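Local coordinates for alpha-glucosidase ([Eubacterium] rectale, PDB 6PNR), which probably hydrolyses alpha-linked sulfoquinovosides, the sulfonated sugars of plant sulfolipid, as a sulfoquinovosidase of glycoside hydrolase family 31, at residues A[110-115]-A[173-178]; A[124-129]-A[190-195]. All coordinates share one frame; numbering follows the deposited sequence. Where two conformers were deposited one is given.

Interaction 1 of 2, residues A[110-115]-A[173-178]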
loop_
_atom_site.group_PDB
_atom_site.type_symbol
_atom_site.label_atom_id
_atom_site.label_comp_id
_atom_site.label_asym_id
_atom_site.label_seq_id
_atom_site.Cartn_x
_atom_site.Cartn_y
_atom_site.Cartn_z
ATOM N N LYS A 110 25.540 10.349 -7.403
ATOM C CA LYS A 110 24.548 10.868 -6.467
ATOM C C LYS A 110 23.934 12.181 -6.944
ATOM O O LYS A 110 22.751 12.429 -6.697
ATOM C CB LYS A 110 25.181 11.038 -5.082
ATOM C CG LYS A 110 24.199 11.449 -3.994
ATOM C CD LYS A 110 24.885 11.635 -2.638
ATOM C CE LYS A 110 23.869 11.970 -1.544
ATOM N NZ LYS A 110 24.491 12.102 -0.194
ATOM N N GLU A 111 24.698 13.021 -7.641
ATOM C CA GLU A 111 24.207 14.342 -8.010
ATOM C C GLU A 111 23.388 14.350 -9.299
ATOM O O GLU A 111 22.806 15.384 -9.637
ATOM C CB GLU A 111 25.379 15.321 -8.151
ATOM C CG GLU A 111 26.223 15.502 -6.886
ATOM C CD GLU A 111 27.203 14.354 -6.643
ATOM O OE1 GLU A 111 27.423 13.533 -7.565
ATOM O OE2 GLU A 111 27.754 14.270 -5.524
ATOM N N GLU A 112 23.335 13.240 -10.023
ATOM C CA GLU A 112 22.637 13.185 -11.298
ATOM C C GLU A 112 21.122 13.300 -11.108
ATOM O O GLU A 112 20.556 12.822 -10.121
ATOM C CB GLU A 112 22.977 11.871 -12.000
ATOM C CG GLU A 112 22.299 11.645 -13.337
ATOM C CD GLU A 112 22.735 10.337 -13.972
ATOM O OE1 GLU A 112 23.659 9.696 -13.419
ATOM O OE2 GLU A 112 22.153 9.949 -15.007
ATOM N N LYS A 113 20.463 13.934 -12.077
ATOM C CA LYS A 113 19.011 14.030 -12.097
ATOM C C LYS A 113 18.488 13.501 -13.427
ATOM O O LYS A 113 19.218 13.432 -14.418
ATOM C CB LYS A 113 18.559 15.475 -11.844
ATOM C CG LYS A 113 18.897 15.897 -10.428
ATOM C CD LYS A 113 18.841 17.370 -10.171
ATOM C CE LYS A 113 19.229 17.590 -8.708
ATOM N NZ LYS A 113 19.267 19.018 -8.330
ATOM N N CYS A 114 17.209 13.119 -13.432
ATOM C CA CYS A 114 16.597 12.411 -14.550
ATOM C C CYS A 114 15.167 12.891 -14.751
ATOM O O CYS A 114 14.444 13.142 -13.780
ATOM C CB CYS A 114 16.596 10.899 -14.317
ATOM S SG CYS A 114 18.250 10.158 -14.254
ATOM N N TYR A 115 14.750 12.981 -16.009
ATOM C CA TYR A 115 13.456 13.560 -16.331
ATOM C C TYR A 115 12.750 12.701 -17.373
ATOM O O TYR A 115 13.384 12.060 -18.216
ATOM C CB TYR A 115 13.612 14.993 -16.833
ATOM C CG TYR A 115 14.412 15.867 -15.891
ATOM C CD1 TYR A 115 13.785 16.594 -14.890
ATOM C CD2 TYR A 115 15.799 15.952 -15.999
ATOM C CE1 TYR A 115 14.510 17.387 -14.028
ATOM C CE2 TYR A 115 16.535 16.740 -15.139
ATOM C CZ TYR A 115 15.890 17.455 -14.158
ATOM O OH TYR A 115 16.612 18.243 -13.300
ATOM N N VAL A 173 15.573 11.242 -19.696
ATOM C CA VAL A 173 16.655 12.164 -20.018
ATOM C C VAL A 173 17.492 12.345 -18.762
ATOM O O VAL A 173 16.945 12.586 -17.680
ATOM C CB VAL A 173 16.106 13.521 -20.485
ATOM C CG1 VAL A 173 17.248 14.538 -20.703
ATOM C CG2 VAL A 173 15.281 13.354 -21.744
ATOM N N SER A 174 18.812 12.255 -18.905
ATOM C CA SER A 174 19.737 12.410 -17.794
ATOM C C SER A 174 20.460 13.750 -17.867
ATOM O O SER A 174 20.641 14.324 -18.944
ATOM C CB SER A 174 20.775 11.280 -17.785
ATOM O OG SER A 174 21.904 11.632 -16.996
ATOM N N THR A 175 20.891 14.237 -16.700
ATOM C CA THR A 175 21.682 15.459 -16.660
ATOM C C THR A 175 23.111 15.251 -17.168
ATOM O O THR A 175 23.839 16.231 -17.319
ATOM C CB THR A 175 21.687 16.039 -15.242
ATOM O OG1 THR A 175 22.063 15.035 -14.294
ATOM C CG2 THR A 175 20.279 16.538 -14.876
ATOM N N ASN A 176 23.517 14.018 -17.438
ATOM C CA ASN A 176 24.692 13.783 -18.279
ATOM C C ASN A 176 24.419 14.082 -19.751
ATOM O O ASN A 176 25.288 13.794 -20.581
ATOM C CB ASN A 176 25.176 12.337 -18.133
ATOM C CG ASN A 176 25.652 12.025 -16.734
ATOM O OD1 ASN A 176 26.095 12.909 -16.006
ATOM N ND2 ASN A 176 25.551 10.760 -16.345
ATOM N N LYS A 177 23.232 14.612 -20.067
ATOM C CA LYS A 177 22.883 15.067 -21.418
ATOM C C LYS A 177 22.859 13.908 -22.413
ATOM O O LYS A 177 23.463 13.957 -23.485
ATOM C CB LYS A 177 23.810 16.184 -21.888
ATOM C CG LYS A 177 23.483 17.526 -21.250
ATOM C CD LYS A 177 24.373 18.629 -21.782
ATOM C CE LYS A 177 24.411 19.800 -20.822
ATOM N NZ LYS A 177 25.202 20.935 -21.356
ATOM N N TYR A 178 22.145 12.853 -22.033
ATOM C CA TYR A 178 21.724 11.800 -22.940
ATOM C C TYR A 178 20.264 11.477 -22.639
ATOM O O TYR A 178 19.750 11.785 -21.558
ATOM C CB TYR A 178 22.598 10.533 -22.807
ATOM C CG TYR A 178 22.439 9.758 -21.493
ATOM C CD1 TYR A 178 21.388 8.863 -21.312
ATOM C CD2 TYR A 178 23.353 9.902 -20.450
ATOM C CE1 TYR A 178 21.234 8.162 -20.135
ATOM C CE2 TYR A 178 23.210 9.198 -19.267
ATOM C CZ TYR A 178 22.144 8.330 -19.113
ATOM O OH TYR A 178 21.972 7.613 -17.944
HETATM O O HOH W 1 23.880 8.098 -16.164
HETATM O O HOH W 2 26.339 10.235 -13.480
#
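The Tyr115 ring meets Thr175 at its edge: the methyl CG2 lies in the ring plane, 3.8 Å from CE2. On the other side of the backbone, Ser174 CB sits over one face of the Tyr178 ring, offset toward the rim, while water 1 lies in plane at that ring's edge; the Glu112 carboxylate is turned 44° from the amide of Asn176. The setting is an antiparallel pairing at the border of an eight-stranded sheet in the N-terminal beta-sandwich, with 114-118 as one of its two edge strands. Tyr115 and Val173 form the hydrogen-bonded pair, each N-H giving a 2.8 Å bond to the other's carbonyl O. Beyond the strand ends, Lys113 N points almost straight at Thr175 OG1 (2.9 Å, 175° at the hydrogen), and Lys113 O accepts from Thr175 N. The Thr175 hydroxyl is placed for this between its own backbone N and carbonyl carbon, chi1 52°. Lys113 NZ and Tyr115 OH turn to Asp588 and Tyr587 O. Glu112, a buried residue, runs fully extended, CG anti to the backbone N, which carries its carboxylate to the 174-178 turn. There Ser174 OG donates to OE2 at 2.6 Å from above the carboxylate plane. Water 2 links OE1 to Asn176 ND2, and water 1 links OE2 to Tyr178 OH. OE2 also bonds His198 NE2. An alanine in place of Glu112 would probably leave the Ser174 hydroxyl and His198 without their shared partner and let the two bridging waters shift. Ser174 OG closes an ST turn, accepting from Asn176 N at 2.9 Å.

Interaction 2 of 2, residues A[124-129]-A[190-195]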
loop_
_atom_site.group_PDB
_atom_site.type_symbol
_atom_site.label_atom_id
_atom_site.label_comp_id
_atom_site.label_asym_id
_atom_site.label_seq_id
_atom_site.Cartn_x
_atom_site.Cartn_y
_atom_site.Cartn_z
ATOM N N PHE A 124 8.711 15.719 -11.599
ATOM C CA PHE A 124 9.421 15.947 -12.851
ATOM C C PHE A 124 10.804 15.302 -12.793
ATOM O O PHE A 124 11.118 14.409 -13.583
ATOM C CB PHE A 124 9.477 17.456 -13.103
ATOM C CG PHE A 124 10.184 17.863 -14.368
ATOM C CD1 PHE A 124 9.998 17.170 -15.550
ATOM C CD2 PHE A 124 10.997 18.992 -14.374
ATOM C CE1 PHE A 124 10.651 17.584 -16.734
ATOM C CE2 PHE A 124 11.651 19.410 -15.549
ATOM C CZ PHE A 124 11.478 18.697 -16.720
ATOM N N ASN A 125 11.630 15.714 -11.832
ATOM C CA ASN A 125 12.853 14.973 -11.536
ATOM C C ASN A 125 12.489 13.625 -10.928
ATOM O O ASN A 125 11.880 13.557 -9.849
ATOM C CB ASN A 125 13.748 15.771 -10.591
ATOM C CG ASN A 125 14.965 14.986 -10.131
ATOM O OD1 ASN A 125 15.385 14.025 -10.781
ATOM N ND2 ASN A 125 15.545 15.402 -8.999
ATOM N N LEU A 126 12.847 12.555 -11.632
ATOM C CA LEU A 126 12.533 11.194 -11.237
ATOM C C LEU A 126 13.463 10.640 -10.163
ATOM O O LEU A 126 13.156 9.582 -9.598
ATOM C CB LEU A 126 12.594 10.268 -12.459
ATOM C CG LEU A 126 11.869 10.784 -13.702
ATOM C CD1 LEU A 126 12.144 9.856 -14.870
ATOM C CD2 LEU A 126 10.369 10.904 -13.437
ATOM N N ARG A 127 14.588 11.303 -9.887
ATOM C CA ARG A 127 15.592 10.716 -9.002
ATOM C C ARG A 127 15.014 10.472 -7.614
ATOM O O ARG A 127 14.264 11.295 -7.082
ATOM C CB ARG A 127 16.820 11.627 -8.902
ATOM C CG ARG A 127 18.103 10.857 -8.571
ATOM C CD ARG A 127 18.576 10.049 -9.773
ATOM N NE ARG A 127 19.522 8.988 -9.425
ATOM C CZ ARG A 127 20.808 9.188 -9.144
ATOM N NH1 ARG A 127 21.310 10.419 -9.149
ATOM N NH2 ARG A 127 21.593 8.153 -8.854
ATOM N N GLY A 128 15.352 9.313 -7.036
ATOM C CA GLY A 128 14.912 8.954 -5.707
ATOM C C GLY A 128 13.630 8.148 -5.639
ATOM O O GLY A 128 13.248 7.726 -4.543
ATOM N N ARG A 129 12.956 7.911 -6.768
ATOM C CA ARG A 129 11.725 7.128 -6.781
ATOM C C ARG A 129 11.749 6.145 -7.943
ATOM O O ARG A 129 12.647 6.168 -8.788
ATOM C CB ARG A 129 10.487 8.035 -6.866
ATOM C CG ARG A 129 10.259 8.882 -5.610
ATOM C CD ARG A 129 9.118 9.880 -5.782
ATOM N NE ARG A 129 8.936 10.699 -4.584
ATOM C CZ ARG A 129 9.504 11.889 -4.402
ATOM N NH1 ARG A 129 10.290 12.402 -5.342
ATOM N NH2 ARG A 129 9.297 12.559 -3.277
ATOM N N PHE A 190 11.018 1.823 -13.971
ATOM C CA PHE A 190 12.293 2.541 -14.016
ATOM C C PHE A 190 12.618 3.019 -12.606
ATOM O O PHE A 190 11.925 3.883 -12.058
ATOM C CB PHE A 190 12.235 3.719 -14.997
ATOM C CG PHE A 190 12.343 3.320 -16.454
ATOM C CD1 PHE A 190 11.966 2.050 -16.877
ATOM C CD2 PHE A 190 12.849 4.210 -17.393
ATOM C CE1 PHE A 190 12.067 1.685 -18.206
ATOM C CE2 PHE A 190 12.956 3.853 -18.728
ATOM C CZ PHE A 190 12.576 2.589 -19.136
ATOM N N ASP A 191 13.686 2.475 -12.028
ATOM C CA ASP A 191 13.989 2.619 -10.609
ATOM C C ASP A 191 15.180 3.555 -10.463
ATOM O O ASP A 191 16.305 3.190 -10.820
ATOM C CB ASP A 191 14.263 1.237 -10.012
ATOM C CG ASP A 191 14.661 1.275 -8.546
ATOM O OD1 ASP A 191 14.776 2.370 -7.949
ATOM O OD2 ASP A 191 14.848 0.175 -7.977
ATOM N N PHE A 192 14.942 4.760 -9.931
ATOM C CA PHE A 192 16.008 5.741 -9.730
ATOM C C PHE A 192 16.310 5.965 -8.245
ATOM O O PHE A 192 16.710 7.068 -7.844
ATOM C CB PHE A 192 15.659 7.074 -10.386
ATOM C CG PHE A 192 15.283 6.968 -11.840
ATOM C CD1 PHE A 192 16.257 7.030 -12.831
ATOM C CD2 PHE A 192 13.952 6.823 -12.216
ATOM C CE1 PHE A 192 15.915 6.935 -14.185
ATOM C CE2 PHE A 192 13.599 6.729 -13.559
ATOM C CZ PHE A 192 14.588 6.790 -14.550
ATOM N N ARG A 193 16.123 4.931 -7.425
ATOM C CA ARG A 193 16.280 5.061 -5.983
ATOM C C ARG A 193 17.721 4.901 -5.509
ATOM O O ARG A 193 18.035 5.318 -4.391
ATOM C CB ARG A 193 15.387 4.042 -5.267
ATOM C CG ARG A 193 13.893 4.355 -5.373
ATOM C CD ARG A 193 13.037 3.230 -4.793
ATOM N NE ARG A 193 13.059 2.050 -5.649
ATOM C CZ ARG A 193 12.264 0.999 -5.495
ATOM N NH1 ARG A 193 11.379 0.969 -4.502
ATOM N NH2 ARG A 193 12.355 -0.024 -6.338
ATOM N N ASN A 194 18.606 4.339 -6.327
ATOM C CA ASN A 194 19.971 4.033 -5.905
ATOM C C ASN A 194 20.961 5.083 -6.412
ATOM O O ASN A 194 20.872 5.532 -7.556
ATOM C CB ASN A 194 20.367 2.642 -6.396
ATOM C CG ASN A 194 19.461 1.557 -5.846
ATOM O OD1 ASN A 194 18.488 1.149 -6.484
ATOM N ND2 ASN A 194 19.771 1.090 -4.658
ATOM N N ASP A 195 21.902 5.478 -5.540
ATOM C CA ASP A 195 22.848 6.546 -5.874
ATOM C C ASP A 195 23.751 6.181 -7.048
ATOM O O ASP A 195 24.129 7.052 -7.842
ATOM C CB ASP A 195 23.741 6.883 -4.674
ATOM C CG ASP A 195 23.047 7.717 -3.618
ATOM O OD1 ASP A 195 22.070 8.431 -3.931
ATOM O OD2 ASP A 195 23.506 7.662 -2.458
HETATM O O HOH W 3 19.179 6.257 -9.838
#
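Arg127 NH2 is held by two successive carbonyls, Asp195 O at 2.9 Å and Asn194 O at 3.0 Å. The first lies in the guanidinium plane; the second is tilted 23° out of it. Water 3 accepts from NE and donates to Asn194 O, while NH1 is turned to the backbone oxygens of Glu112 and Asp109. The chain reaches this position by bending at chi2 (73°), which brings the guanidinium back to the 190-195 segment although CB points away from it. Alongside, the backbones clasp twice: Gly128 N to Phe192 O at 2.7 Å, and Phe192 N to Arg129 O at 2.9 Å. The Phe192 ring then lies obliquely against Leu126, with CE2 3.7 Å from CD1, and His198 and Phe172 meet it edge-to-face. In the conformer given, Arg193 sets CG against Gly128 O and meets the Asp191 carboxylate side-on through NE and NH2. Asp191 OD1 also takes Arg193 N in an Asx turn. Residues 126-129 form a type II beta turn, with the positive phi of Gly128 (93°) at its third position, leading into edge strand 130-133 of a six-stranded antiparallel sheet.

In the fold
Interactions 1 and 2 lie side by side, their centres about 10 Å apart, and their segments alternate along the chain. The 124-129 loop joins them: Leu126 N approaches Cys114 O at 2.7 Å and Arg127 NH1 approaches Glu112 O at 2.7 Å, both probable hydrogen bonds. Interaction 1 belongs to the eight-stranded sheet and interaction 2 to the six-stranded one, and His198 is common to both, bonded to Glu112 and packed on Phe192. Neither contact supplies a residue to the inhibitor pocket. The 124-129 segment reaches the family 31 barrel region directly: Phe124 meets the Tyr115 ring on one hand and packs on helix 469-481 on the other.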